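Local coordinates for protein glucokinase (Enterococcus faecalis, PDB 2QM1) that probably phosphorylates glucose at the expense of ATP, as a zinc-containing sugar kinase of the ROK family within the actin-like ATPase superfamily, at residues G74-S78 with A89-W94; V167-D173 with C181-L187; V199-L203 with M241-V246; F248-T254 with Y286-F290; R280-E284 with K300-A304. One frame throughout, in Å; residues are numbered along the deposited sequence. Where two conformers were deposited one is given.

Contact 1 of 5, residues G74-S78 with A89-W94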
# COMPACT_ATOMS: atom_id res chain seq x y z
N GLY B 74 18.08 6.85 10.65
CA GLY B 74 16.78 6.35 10.97
C GLY B 74 16.41 6.71 12.41
O GLY B 74 17.25 6.67 13.30
N THR B 75 15.15 7.08 12.63
CA THR B 75 14.67 7.54 13.92
C THR B 75 13.28 6.97 14.18
O THR B 75 12.48 6.81 13.25
CB THR B 75 14.56 9.08 13.98
OG1 THR B 75 13.99 9.49 15.25
CG2 THR B 75 13.67 9.58 12.87
N PRO B 76 12.98 6.70 15.45
CA PRO B 76 11.61 6.40 15.84
C PRO B 76 10.74 7.62 15.51
O PRO B 76 11.26 8.74 15.44
CB PRO B 76 11.70 6.23 17.36
CG PRO B 76 13.12 5.90 17.61
CD PRO B 76 13.87 6.71 16.62
N GLY B 77 9.44 7.37 15.28
CA GLY B 77 8.43 8.40 15.00
C GLY B 77 8.21 8.67 13.53
O GLY B 77 8.71 7.96 12.67
N SER B 78 7.49 9.75 13.21
CA SER B 78 7.22 9.99 11.81
C SER B 78 8.00 11.21 11.26
O SER B 78 8.25 12.19 11.96
CB SER B 78 5.72 10.01 11.52
OG SER B 78 5.25 11.29 11.25
N ALA B 89 7.78 10.74 18.36
CA ALA B 89 8.81 9.89 18.93
C ALA B 89 8.66 9.89 20.46
O ALA B 89 9.60 10.23 21.20
CB ALA B 89 10.21 10.39 18.51
N TYR B 90 7.47 9.51 20.92
CA TYR B 90 7.12 9.68 22.34
C TYR B 90 8.06 8.91 23.25
O TYR B 90 8.44 9.43 24.30
CB TYR B 90 5.63 9.38 22.62
CG TYR B 90 4.77 10.60 23.00
CD1 TYR B 90 4.70 11.74 22.19
CD2 TYR B 90 4.00 10.58 24.19
CE1 TYR B 90 3.89 12.87 22.55
CE2 TYR B 90 3.18 11.69 24.57
CZ TYR B 90 3.13 12.83 23.75
OH TYR B 90 2.33 13.90 24.14
N ASN B 91 8.48 7.72 22.81
CA ASN B 91 9.45 6.89 23.53
C ASN B 91 10.79 7.56 23.78
O ASN B 91 11.57 7.11 24.61
CB ASN B 91 9.66 5.55 22.82
CG ASN B 91 10.08 5.70 21.35
OD1 ASN B 91 9.43 6.40 20.56
ND2 ASN B 91 11.15 5.01 20.97
N LEU B 92 11.05 8.65 23.06
CA LEU B 92 12.29 9.39 23.19
C LEU B 92 12.10 10.59 24.10
O LEU B 92 13.08 11.25 24.46
CB LEU B 92 12.78 9.84 21.80
CG LEU B 92 13.39 8.78 20.87
CD1 LEU B 92 13.93 9.39 19.57
CD2 LEU B 92 14.49 7.95 21.58
N ASN B 93 10.85 10.86 24.48
CA ASN B 93 10.46 12.07 25.21
C ASN B 93 10.45 13.31 24.33
O ASN B 93 10.40 14.42 24.84
CB ASN B 93 11.38 12.34 26.44
CG ASN B 93 11.14 11.38 27.62
OD1 ASN B 93 10.03 10.88 27.82
ND2 ASN B 93 12.21 11.15 28.42
N TRP B 94 10.53 13.16 23.02
CA TRP B 94 10.29 14.30 22.13
C TRP B 94 8.78 14.51 22.05
O TRP B 94 8.10 13.72 21.44
CB TRP B 94 10.85 14.04 20.73
CG TRP B 94 12.35 13.94 20.70
CD1 TRP B 94 13.22 14.32 21.68
CD2 TRP B 94 13.16 13.45 19.63
NE1 TRP B 94 14.51 14.08 21.31
CE2 TRP B 94 14.51 13.55 20.04
CE3 TRP B 94 12.88 12.94 18.35
CZ2 TRP B 94 15.58 13.17 19.23
CZ3 TRP B 94 13.94 12.56 17.55
CH2 TRP B 94 15.27 12.67 17.99
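P76 and G77, where the chain leaves strand 68-75, pass close to A89, with G77 CA and A89 CA 4.2 Å apart, so the two backbones nearly meet at the neck of a small hairpin. That hairpin, strands 78-80 and 85-87, projects from the five-stranded sheet that opens this actin-like ATPase fold, and 89-94 is the loop that follows its second strand, with a 3-10 turn at 90-92. The P76 ring is the centre of the contact. Its CB lies 3.9 Å from N91 ND2, and its CD meets the L92 methyl CD1 at 4.0 Å; each of these two side chains crosses the ring at about a right angle. L92 CD1 also lies 3.7 Å above the plane of the W94 ring, toward its rim, so this one methyl touches both the proline ring and the indole. L13 of strand 7-13 touches P76, L92 and W94 and closes the cluster against the sheet. T75 places OG1 opposite its own backbone N (chi1 176°), turning the hydroxyl toward W94 CZ3 at 3.8 Å while it donates, in the carbonyl plane and on a lone pair, to P76 O. That same P76 O faces the methyl A89 CB at 3.6 Å.

Contact 2 of 5, residues V167-D173 with C181-L187. With ZN (zinc ion), chain J.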
# COMPACT_ATOMS: atom_id res chain seq x y z
N VAL B 167 2.58 -1.02 9.38
CA VAL B 167 1.73 -2.27 9.35
C VAL B 167 1.45 -2.92 10.71
O VAL B 167 0.65 -3.84 10.81
CB VAL B 167 2.32 -3.29 8.38
CG1 VAL B 167 2.48 -2.63 6.97
CG2 VAL B 167 3.67 -3.78 8.89
N GLY B 168 2.14 -2.46 11.74
CA GLY B 168 1.95 -2.96 13.09
C GLY B 168 0.60 -2.54 13.58
O GLY B 168 0.01 -3.17 14.46
N HIS B 169 0.07 -1.50 12.97
CA HIS B 169 -1.22 -1.01 13.34
C HIS B 169 -2.34 -1.26 12.32
O HIS B 169 -3.38 -0.67 12.41
CB HIS B 169 -1.04 0.45 13.76
CG HIS B 169 -0.04 0.59 14.84
ND1 HIS B 169 -0.31 0.20 16.14
CD2 HIS B 169 1.27 0.94 14.81
CE1 HIS B 169 0.78 0.37 16.88
NE2 HIS B 169 1.74 0.82 16.10
N VAL B 170 -2.14 -2.19 11.38
CA VAL B 170 -3.23 -2.79 10.60
C VAL B 170 -4.13 -3.60 11.56
O VAL B 170 -3.62 -4.33 12.42
CB VAL B 170 -2.60 -3.68 9.48
CG1 VAL B 170 -3.56 -4.72 8.97
CG2 VAL B 170 -2.11 -2.79 8.35
N THR B 171 -5.44 -3.39 11.48
CA THR B 171 -6.40 -4.14 12.30
C THR B 171 -6.53 -5.55 11.71
O THR B 171 -6.98 -5.72 10.60
CB THR B 171 -7.81 -3.45 12.34
OG1 THR B 171 -7.69 -2.15 12.91
CG2 THR B 171 -8.86 -4.33 13.14
N VAL B 172 -6.06 -6.54 12.44
CA VAL B 172 -6.27 -7.92 12.04
C VAL B 172 -7.49 -8.53 12.75
O VAL B 172 -7.96 -9.59 12.39
CB VAL B 172 -4.98 -8.77 12.31
CG1 VAL B 172 -3.83 -8.34 11.41
CG2 VAL B 172 -4.55 -8.68 13.77
N ASP B 173 -7.96 -7.90 13.82
CA ASP B 173 -9.11 -8.44 14.54
C ASP B 173 -9.83 -7.27 15.09
O ASP B 173 -9.39 -6.72 16.08
CB ASP B 173 -8.68 -9.37 15.67
CG ASP B 173 -9.87 -9.97 16.47
OD1 ASP B 173 -11.08 -9.58 16.29
OD2 ASP B 173 -9.55 -10.85 17.32
N CYS B 181 -1.83 2.33 20.40
CA CYS B 181 -2.14 3.38 19.43
C CYS B 181 -3.53 3.92 19.73
O CYS B 181 -3.85 5.04 19.39
CB CYS B 181 -1.97 2.90 17.97
SG CYS B 181 -3.34 1.82 17.46
N GLY B 182 -4.36 3.15 20.43
CA GLY B 182 -5.68 3.63 20.79
C GLY B 182 -6.85 3.03 20.04
O GLY B 182 -7.95 3.56 20.10
N LYS B 183 -6.62 1.94 19.32
CA LYS B 183 -7.73 1.13 18.87
C LYS B 183 -7.49 -0.30 19.30
O LYS B 183 -6.56 -0.57 20.02
CB LYS B 183 -7.90 1.24 17.34
CG LYS B 183 -6.72 0.81 16.47
CD LYS B 183 -6.82 1.46 15.07
CE LYS B 183 -5.66 1.05 14.16
NZ LYS B 183 -5.60 -0.40 13.85
N ARG B 184 -8.26 -1.24 18.78
CA ARG B 184 -8.01 -2.63 19.12
C ARG B 184 -7.65 -3.51 17.93
O ARG B 184 -7.93 -3.18 16.76
CB ARG B 184 -9.18 -3.20 19.93
CG ARG B 184 -10.27 -3.91 19.16
CD ARG B 184 -11.46 -4.23 20.12
NE ARG B 184 -12.12 -3.03 20.65
CZ ARG B 184 -12.67 -2.92 21.85
NH1 ARG B 184 -13.25 -1.77 22.20
NH2 ARG B 184 -12.61 -3.93 22.72
N GLY B 185 -6.95 -4.60 18.23
CA GLY B 185 -6.75 -5.68 17.23
C GLY B 185 -5.69 -5.42 16.17
O GLY B 185 -5.68 -6.06 15.11
N CYS B 186 -4.81 -4.46 16.47
CA CYS B 186 -3.63 -4.24 15.71
C CYS B 186 -2.76 -5.50 15.60
O CYS B 186 -2.67 -6.28 16.55
CB CYS B 186 -2.80 -3.10 16.32
SG CYS B 186 -3.73 -1.53 16.31
N LEU B 187 -2.11 -5.66 14.45
CA LEU B 187 -1.08 -6.70 14.29
C LEU B 187 -0.05 -6.72 15.42
O LEU B 187 0.40 -7.78 15.89
CB LEU B 187 -0.41 -6.59 12.90
CG LEU B 187 0.63 -7.62 12.48
CD1 LEU B 187 0.07 -9.07 12.50
CD2 LEU B 187 1.20 -7.23 11.09
ZN ZN J . -2.28 -0.04 17.11
O HOH W 1 -9.25 -1.68 15.19
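T171 and C186 are joined by a single beta bridge between two parts of one long zinc-bound loop. The tight part is the backbone seam around it. V170 O receives L187 N at 2.9 Å, while G185 O is shared by two consecutive amides, V172 N at 2.7 Å and D173 N at 3.2 Å. G185 CA makes a CA-H...O contact with D173 O at 3.1 Å, and the positive phi of G185 suits a glycine here. Beside the seam, V172 CG1 packs on L187 CB. K183 reaches across with its chain bent at the last torsion (chi4 63°), and its NZ gives one bond to H169 O (2.7 Å) and another to T171 OG1 (2.9 Å), gripping one backbone and one side-chain oxygen. Toward R184 the contact is looser: the arginine is solvent-exposed, and a water links T171 OG1 with R184 O. V170, T171, C181 and K183 also pack against the second subunit. On the metal side, H169 ND1, C181 SG and C186 SG each bind zinc at 2.2 Å, with C179 as fourth ligand and C186 SG lying in the plane of the imidazole at its edge. Four protein ligands on one ion are consistent with a structural zinc that cross-links the two parts of this loop.

Contact 3 of 5, residues V199-L203 with M241-V246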
# COMPACT_ATOMS: atom_id res chain seq x y z
N VAL B 199 -0.87 -13.56 23.26
CA VAL B 199 -1.70 -14.53 22.54
C VAL B 199 -1.62 -15.86 23.29
O VAL B 199 -2.58 -16.63 23.34
CB VAL B 199 -1.21 -14.74 21.08
CG1 VAL B 199 -1.69 -16.07 20.51
CG2 VAL B 199 -1.63 -13.55 20.17
N ALA B 200 -0.44 -16.17 23.83
CA ALA B 200 -0.28 -17.44 24.52
C ALA B 200 -1.03 -17.42 25.88
O ALA B 200 -1.69 -18.40 26.23
CB ALA B 200 1.23 -17.79 24.66
N ARG B 201 -0.93 -16.29 26.59
CA ARG B 201 -1.64 -16.03 27.87
C ARG B 201 -3.14 -16.24 27.77
O ARG B 201 -3.80 -16.51 28.77
CB ARG B 201 -1.40 -14.59 28.36
CG ARG B 201 -0.46 -14.50 29.49
CD ARG B 201 0.17 -13.13 29.60
NE ARG B 201 1.36 -13.19 30.41
CZ ARG B 201 2.06 -12.14 30.81
NH1 ARG B 201 1.68 -10.91 30.48
NH2 ARG B 201 3.12 -12.32 31.55
N HIS B 202 -3.67 -16.10 26.56
CA HIS B 202 -5.10 -16.17 26.36
C HIS B 202 -5.60 -17.43 25.70
O HIS B 202 -6.74 -17.77 25.88
CB HIS B 202 -5.61 -14.87 25.76
CG HIS B 202 -5.51 -13.72 26.72
ND1 HIS B 202 -6.45 -13.51 27.71
CD2 HIS B 202 -4.57 -12.77 26.88
CE1 HIS B 202 -6.10 -12.46 28.43
NE2 HIS B 202 -4.96 -11.99 27.95
N LEU B 203 -4.72 -18.14 25.02
CA LEU B 203 -5.02 -19.45 24.46
C LEU B 203 -4.82 -20.58 25.46
O LEU B 203 -5.20 -21.72 25.20
CB LEU B 203 -4.12 -19.70 23.26
CG LEU B 203 -4.40 -19.09 21.91
CD1 LEU B 203 -3.32 -19.57 20.97
CD2 LEU B 203 -5.70 -19.63 21.43
N MSE B 241 0.02 -24.36 18.82
CA MSE B 241 -1.25 -23.65 18.82
C MSE B 241 -1.01 -22.14 18.79
O MSE B 241 -1.70 -21.44 18.03
CB MSE B 241 -2.08 -24.06 20.04
CG MSE B 241 -3.55 -23.64 20.03
SE MSE B 241 -4.49 -24.02 21.72
CE MSE B 241 -4.94 -25.85 21.27
N VAL B 242 -0.04 -21.66 19.58
CA VAL B 242 0.32 -20.21 19.66
C VAL B 242 0.94 -19.67 18.38
O VAL B 242 0.44 -18.70 17.83
CB VAL B 242 1.25 -19.88 20.87
CG1 VAL B 242 1.52 -18.37 20.97
CG2 VAL B 242 0.66 -20.42 22.18
N VAL B 243 2.02 -20.31 17.92
CA VAL B 243 2.59 -20.05 16.58
C VAL B 243 1.53 -20.01 15.46
O VAL B 243 1.50 -19.08 14.70
CB VAL B 243 3.69 -21.10 16.24
CG1 VAL B 243 3.99 -21.14 14.78
CG2 VAL B 243 4.97 -20.85 17.02
N ASP B 244 0.67 -21.02 15.40
CA ASP B 244 -0.47 -21.10 14.47
C ASP B 244 -1.38 -19.87 14.50
O ASP B 244 -1.73 -19.30 13.46
CB ASP B 244 -1.29 -22.31 14.87
CG ASP B 244 -1.62 -23.19 13.71
OD1 ASP B 244 -2.06 -22.66 12.66
OD2 ASP B 244 -1.45 -24.43 13.86
N ARG B 245 -1.75 -19.45 15.70
CA ARG B 245 -2.54 -18.26 15.84
C ARG B 245 -1.76 -17.04 15.37
O ARG B 245 -2.30 -16.18 14.68
CB ARG B 245 -2.98 -18.09 17.30
CG ARG B 245 -3.86 -16.87 17.54
CD ARG B 245 -5.14 -16.91 16.63
NE ARG B 245 -6.28 -17.26 17.45
CZ ARG B 245 -6.81 -18.46 17.54
NH1 ARG B 245 -7.82 -18.66 18.37
NH2 ARG B 245 -6.35 -19.44 16.79
N VAL B 246 -0.47 -16.97 15.76
CA VAL B 246 0.35 -15.79 15.46
C VAL B 246 0.53 -15.63 13.94
O VAL B 246 0.45 -14.50 13.41
CB VAL B 246 1.74 -15.77 16.23
CG1 VAL B 246 2.67 -14.78 15.60
CG2 VAL B 246 1.59 -15.39 17.75
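V199, A200 and L203, at the end of helix 193-203, lie against V242, R245 and their neighbours on the long helix 237-261, a helix-on-helix contact in the C-terminal half of this ROK-family fold. The axes of the two short segments approach to 9.7 Å and their directions differ by 121°, so these segments run neither parallel nor fully opposed. The contact is built mainly from aliphatic groups. V199 comes first. Its CG1, set opposite the backbone N (chi1 158°), points into the other helix, where it meets V242 CG1 at 4.0 Å, the two valines sliding past each other in opposite directions; the same methyl rests on R245 CG at 3.8 Å and comes near V246 CG2. V199 thus spans a full turn of the partner helix. A200 follows, and its small side chain lets the backbones come closest: A200 CA and V242 CA are 5.6 Å apart, and A200 CB touches V242 CG2 at 3.7 Å. Behind this pair, V196 from the preceding turn covers V242 and V246. One turn after V199, L203 has the largest buried share of the contact and divides its two methyls between different surroundings. CD1 lies over the partner backbone, 3.8 Å from M241 O and close to V242 CA, with the CG of M241, a selenomethionine, alongside. CD2 instead covers one face of the R245 guanidinium, toward its rim, 3.8 Å from R245 NH1.

Contact 4 of 5, residues F248-T254 with Y286-F290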
# COMPACT_ATOMS: atom_id res chain seq x y z
N PHE B 248 -1.28 -16.94 11.47
CA PHE B 248 -2.62 -16.59 10.92
C PHE B 248 -2.70 -15.06 10.74
O PHE B 248 -2.95 -14.54 9.64
CB PHE B 248 -3.75 -17.15 11.81
CG PHE B 248 -5.14 -16.69 11.42
CD1 PHE B 248 -5.89 -17.41 10.49
CD2 PHE B 248 -5.67 -15.50 11.96
CE1 PHE B 248 -7.14 -16.97 10.11
CE2 PHE B 248 -6.90 -15.05 11.58
CZ PHE B 248 -7.66 -15.80 10.65
N TYR B 249 -2.45 -14.34 11.81
CA TYR B 249 -2.61 -12.88 11.80
C TYR B 249 -1.53 -12.23 10.94
O TYR B 249 -1.82 -11.30 10.22
CB TYR B 249 -2.51 -12.31 13.22
CG TYR B 249 -3.71 -12.60 14.11
CD1 TYR B 249 -5.00 -12.26 13.72
CD2 TYR B 249 -3.54 -13.21 15.36
CE1 TYR B 249 -6.12 -12.51 14.54
CE2 TYR B 249 -4.65 -13.45 16.21
CZ TYR B 249 -5.92 -13.09 15.79
OH TYR B 249 -7.01 -13.34 16.59
N LEU B 250 -0.29 -12.71 11.04
CA LEU B 250 0.75 -12.22 10.14
C LEU B 250 0.41 -12.57 8.72
O LEU B 250 0.67 -11.77 7.85
CB LEU B 250 2.15 -12.74 10.47
CG LEU B 250 2.78 -12.21 11.77
CD1 LEU B 250 3.67 -13.30 12.33
CD2 LEU B 250 3.59 -10.94 11.46
N GLY B 251 -0.15 -13.77 8.48
CA GLY B 251 -0.59 -14.12 7.13
C GLY B 251 -1.73 -13.24 6.58
O GLY B 251 -1.74 -12.91 5.39
N LEU B 252 -2.70 -12.88 7.41
CA LEU B 252 -3.78 -12.01 6.98
C LEU B 252 -3.25 -10.64 6.62
O LEU B 252 -3.62 -10.08 5.61
CB LEU B 252 -4.83 -11.86 8.07
CG LEU B 252 -6.07 -10.98 7.86
CD1 LEU B 252 -6.93 -11.40 6.69
CD2 LEU B 252 -6.87 -11.11 9.19
N ALA B 253 -2.41 -10.10 7.48
CA ALA B 253 -1.95 -8.74 7.32
C ALA B 253 -0.99 -8.69 6.15
O ALA B 253 -1.15 -7.85 5.33
CB ALA B 253 -1.29 -8.25 8.62
N THR B 254 -0.05 -9.64 6.04
CA THR B 254 0.90 -9.62 4.92
C THR B 254 0.16 -9.98 3.64
O THR B 254 0.47 -9.49 2.59
CB THR B 254 2.10 -10.56 5.10
OG1 THR B 254 1.63 -11.88 5.40
CG2 THR B 254 2.98 -10.07 6.26
N TYR B 286 -0.31 -19.08 5.63
CA TYR B 286 -1.50 -18.27 5.75
C TYR B 286 -1.59 -17.13 4.72
O TYR B 286 -2.66 -16.81 4.25
CB TYR B 286 -1.67 -17.76 7.19
CG TYR B 286 -2.08 -18.86 8.17
CD1 TYR B 286 -3.35 -19.37 8.13
CD2 TYR B 286 -1.18 -19.37 9.11
CE1 TYR B 286 -3.77 -20.37 9.01
CE2 TYR B 286 -1.58 -20.38 10.01
CZ TYR B 286 -2.90 -20.86 9.95
OH TYR B 286 -3.37 -21.86 10.78
N PHE B 287 -0.46 -16.49 4.42
CA PHE B 287 -0.36 -15.59 3.27
C PHE B 287 -0.99 -16.21 2.00
O PHE B 287 -1.71 -15.56 1.29
CB PHE B 287 1.11 -15.29 2.97
CG PHE B 287 1.30 -14.39 1.78
CD1 PHE B 287 1.20 -12.99 1.92
CD2 PHE B 287 1.59 -14.92 0.53
CE1 PHE B 287 1.40 -12.13 0.82
CE2 PHE B 287 1.77 -14.06 -0.59
CZ PHE B 287 1.66 -12.68 -0.43
N GLN B 288 -0.63 -17.46 1.71
CA GLN B 288 -1.20 -18.22 0.60
C GLN B 288 -2.75 -18.34 0.68
O GLN B 288 -3.43 -18.18 -0.36
CB GLN B 288 -0.52 -19.59 0.47
CG GLN B 288 0.94 -19.58 -0.02
CD GLN B 288 1.08 -19.08 -1.48
OE1 GLN B 288 1.90 -18.22 -1.78
NE2 GLN B 288 0.22 -19.58 -2.35
N GLU B 289 -3.30 -18.65 1.87
CA GLU B 289 -4.78 -18.70 2.05
C GLU B 289 -5.41 -17.36 1.66
O GLU B 289 -6.43 -17.30 0.98
CB GLU B 289 -5.25 -19.04 3.50
CG GLU B 289 -6.79 -19.24 3.61
CD GLU B 289 -7.42 -19.02 5.00
OE1 GLU B 289 -8.07 -19.92 5.54
OE2 GLU B 289 -7.33 -17.94 5.56
N PHE B 290 -4.79 -16.29 2.12
CA PHE B 290 -5.45 -14.99 2.07
C PHE B 290 -5.19 -14.16 0.80
O PHE B 290 -5.63 -13.01 0.70
CB PHE B 290 -5.11 -14.21 3.36
CG PHE B 290 -5.72 -14.80 4.59
CD1 PHE B 290 -7.08 -15.13 4.63
CD2 PHE B 290 -4.96 -15.03 5.71
CE1 PHE B 290 -7.64 -15.71 5.77
CE2 PHE B 290 -5.53 -15.61 6.87
CZ PHE B 290 -6.85 -15.94 6.90
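An aromatic cluster of F248, Y286 and F290 joins the middle of helix 237-261 to the C-terminal end of helix 277-289, two helices of the C-terminal half of this actin-like fold. Both ring pairs are offset edge-to-face. F248 turns its edge toward the face of Y286, centroids 5.7 Å apart and planes at 76°, while the edge of F290 is directed at the face of F248, planes at 83°. Y286 also receives F248 CA over one face in a CH-pi contact, 3.8 Å from the ring centroid, and its hydroxyl lies unusually close to D244 OD1, one turn before F248, probably as a hydrogen bond. F290 is covered over its centre by the methyl L252 CD1. Its other neighbours include T171 of the second subunit, which places the cluster beside the dimer interface. The bare CA of G251 lets the two backbones meet closely, G251 CA and F287 CA being 4.1 Å apart, with G251 CA 3.8 Å from Y286 CB. Beyond it, T254 OG1 turns back to L250 O at 2.6 Å, from the opposite face of that carbonyl to T254 N. F287 takes the backbone of T254 at its ring edge, with CE1 3.3 Å from T254 O.

Contact 5 of 5, residues R280-E284 with K300-A304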
# COMPACT_ATOMS: atom_id res chain seq x y z
N ARG B 280 8.94 -18.49 8.89
CA ARG B 280 8.68 -18.07 7.50
C ARG B 280 7.63 -18.96 6.85
O ARG B 280 6.69 -18.48 6.23
CB ARG B 280 9.95 -18.09 6.65
CG ARG B 280 9.88 -17.26 5.36
CD ARG B 280 10.82 -17.82 4.38
NE ARG B 280 10.49 -19.22 4.17
CZ ARG B 280 9.57 -19.64 3.31
NH1 ARG B 280 8.92 -18.78 2.50
NH2 ARG B 280 9.34 -20.95 3.26
N SER B 281 7.74 -20.25 7.12
CA SER B 281 6.84 -21.21 6.56
C SER B 281 5.39 -20.97 6.95
O SER B 281 4.49 -21.02 6.09
CB SER B 281 7.28 -22.62 6.96
OG SER B 281 7.12 -23.45 5.84
N ARG B 282 5.15 -20.69 8.24
CA ARG B 282 3.81 -20.61 8.76
C ARG B 282 3.21 -19.29 8.32
O ARG B 282 2.02 -19.20 8.04
CB ARG B 282 3.81 -20.88 10.27
CG ARG B 282 3.79 -22.40 10.54
CD ARG B 282 4.71 -22.91 11.62
NE ARG B 282 5.59 -23.97 11.10
CZ ARG B 282 5.28 -25.27 11.06
NH1 ARG B 282 6.14 -26.15 10.55
NH2 ARG B 282 4.12 -25.69 11.54
N VAL B 283 4.06 -18.28 8.19
CA VAL B 283 3.57 -17.03 7.66
C VAL B 283 3.13 -17.24 6.21
O VAL B 283 1.97 -16.89 5.82
CB VAL B 283 4.52 -15.84 7.86
CG1 VAL B 283 3.88 -14.61 7.22
CG2 VAL B 283 4.69 -15.62 9.36
N GLU B 284 4.05 -17.83 5.42
CA GLU B 284 3.81 -18.09 3.99
C GLU B 284 2.52 -18.91 3.79
O GLU B 284 1.70 -18.62 2.91
CB GLU B 284 5.01 -18.81 3.36
CG GLU B 284 4.80 -19.12 1.89
CD GLU B 284 5.80 -20.11 1.36
OE1 GLU B 284 5.50 -21.34 1.41
OE2 GLU B 284 6.85 -19.63 0.85
N LYS B 300 6.66 -13.16 -2.80
CA LYS B 300 7.36 -14.18 -2.00
C LYS B 300 7.51 -13.77 -0.55
O LYS B 300 7.76 -12.58 -0.27
CB LYS B 300 8.72 -14.50 -2.60
CG LYS B 300 8.60 -15.06 -4.04
CD LYS B 300 9.96 -15.26 -4.69
CE LYS B 300 10.43 -13.97 -5.38
NZ LYS B 300 11.06 -14.38 -6.68
N ILE B 301 7.35 -14.72 0.37
CA ILE B 301 7.57 -14.46 1.81
C ILE B 301 9.03 -14.83 2.19
O ILE B 301 9.43 -15.99 2.12
CB ILE B 301 6.53 -15.18 2.72
CG1 ILE B 301 5.07 -14.77 2.39
CG2 ILE B 301 6.82 -14.91 4.21
CD1 ILE B 301 4.84 -13.16 2.19
N LYS B 302 9.80 -13.82 2.59
CA LYS B 302 11.24 -13.97 2.84
C LYS B 302 11.60 -13.61 4.29
O LYS B 302 10.83 -12.92 4.98
CB LYS B 302 12.03 -13.09 1.85
CG LYS B 302 11.75 -13.37 0.37
CD LYS B 302 12.88 -12.77 -0.46
CE LYS B 302 12.70 -13.11 -1.95
NZ LYS B 302 13.65 -12.29 -2.82
N LEU B 303 12.75 -14.13 4.76
CA LEU B 303 13.38 -13.70 6.01
C LEU B 303 14.42 -12.60 5.75
O LEU B 303 15.04 -12.56 4.68
CB LEU B 303 14.07 -14.85 6.67
CG LEU B 303 13.25 -15.98 7.26
CD1 LEU B 303 14.22 -17.14 7.49
CD2 LEU B 303 12.58 -15.52 8.55
N ALA B 304 14.60 -11.68 6.71
CA ALA B 304 15.61 -10.62 6.55
C ALA B 304 16.98 -11.28 6.52
O ALA B 304 17.19 -12.27 7.24
CB ALA B 304 15.56 -9.68 7.71
O HOH W 2 7.02 -17.23 -0.54
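R280 crosses obliquely over I301, linking helix 277-289 to strand 300-303, and its side chain can be followed atom by atom. CB rests on L303 CG at 4.0 Å. CG, carried away from the backbone N (chi1 -161°), meets I301 CG2 at 4.0 Å, and CD passes 3.2 Å from I301 O and lies near K302 CA. The chain then bends at chi3 (57°), which brings the guanidinium back to the strand carbonyl. NE has its own partner in a salt bridge with E277. NH1 donates twice: to I301 O at 2.9 Å, with the N-H pointing almost straight at it (164°), and to E284 OE2 at 2.8 Å. Both acceptors lie close to the guanidinium plane, although NH1 approaches E284 OE2 from above the plane of the carboxylate. Together with the bond at NE they fix the rotation of the guanidinium about its chain. A water completes the bridge, donating to E284 OE2 and accepting from I301 N at 2.7 Å, so both backbone polar atoms of I301 are engaged from this side. Beside these polar bonds, I301 packs on the helix through CG1, 3.9 Å from E284 CA, and CG2, near V283 CG1. With strand 300-303 parallel to 265-269 and the helix between them in sequence, this is the alpha-on-beta packing of a beta-alpha-beta crossover.

How the contacts relate
Contacts 1 to 4 are largely buried and contact 5 only partly so. Contact 1 belongs to the N-terminal sheet and touches none of the others, its centre about 29 Å from those of contacts 4 and 5, across the middle of the chain. The rest form a chain of neighbours: helix 237-261 serves contacts 3 and 4, helix 277-289 serves contacts 4 and 5, and contact 2 packs on Y249, L252 and A253 of the first helix. Chemistry follows place. Helix pairs meet through aliphatic and aromatic groups, the zinc loop relies on metal and backbone bonds, and the sheet margin adds a salt bridge with water. Contacts 2 and 4 alone reach the second subunit.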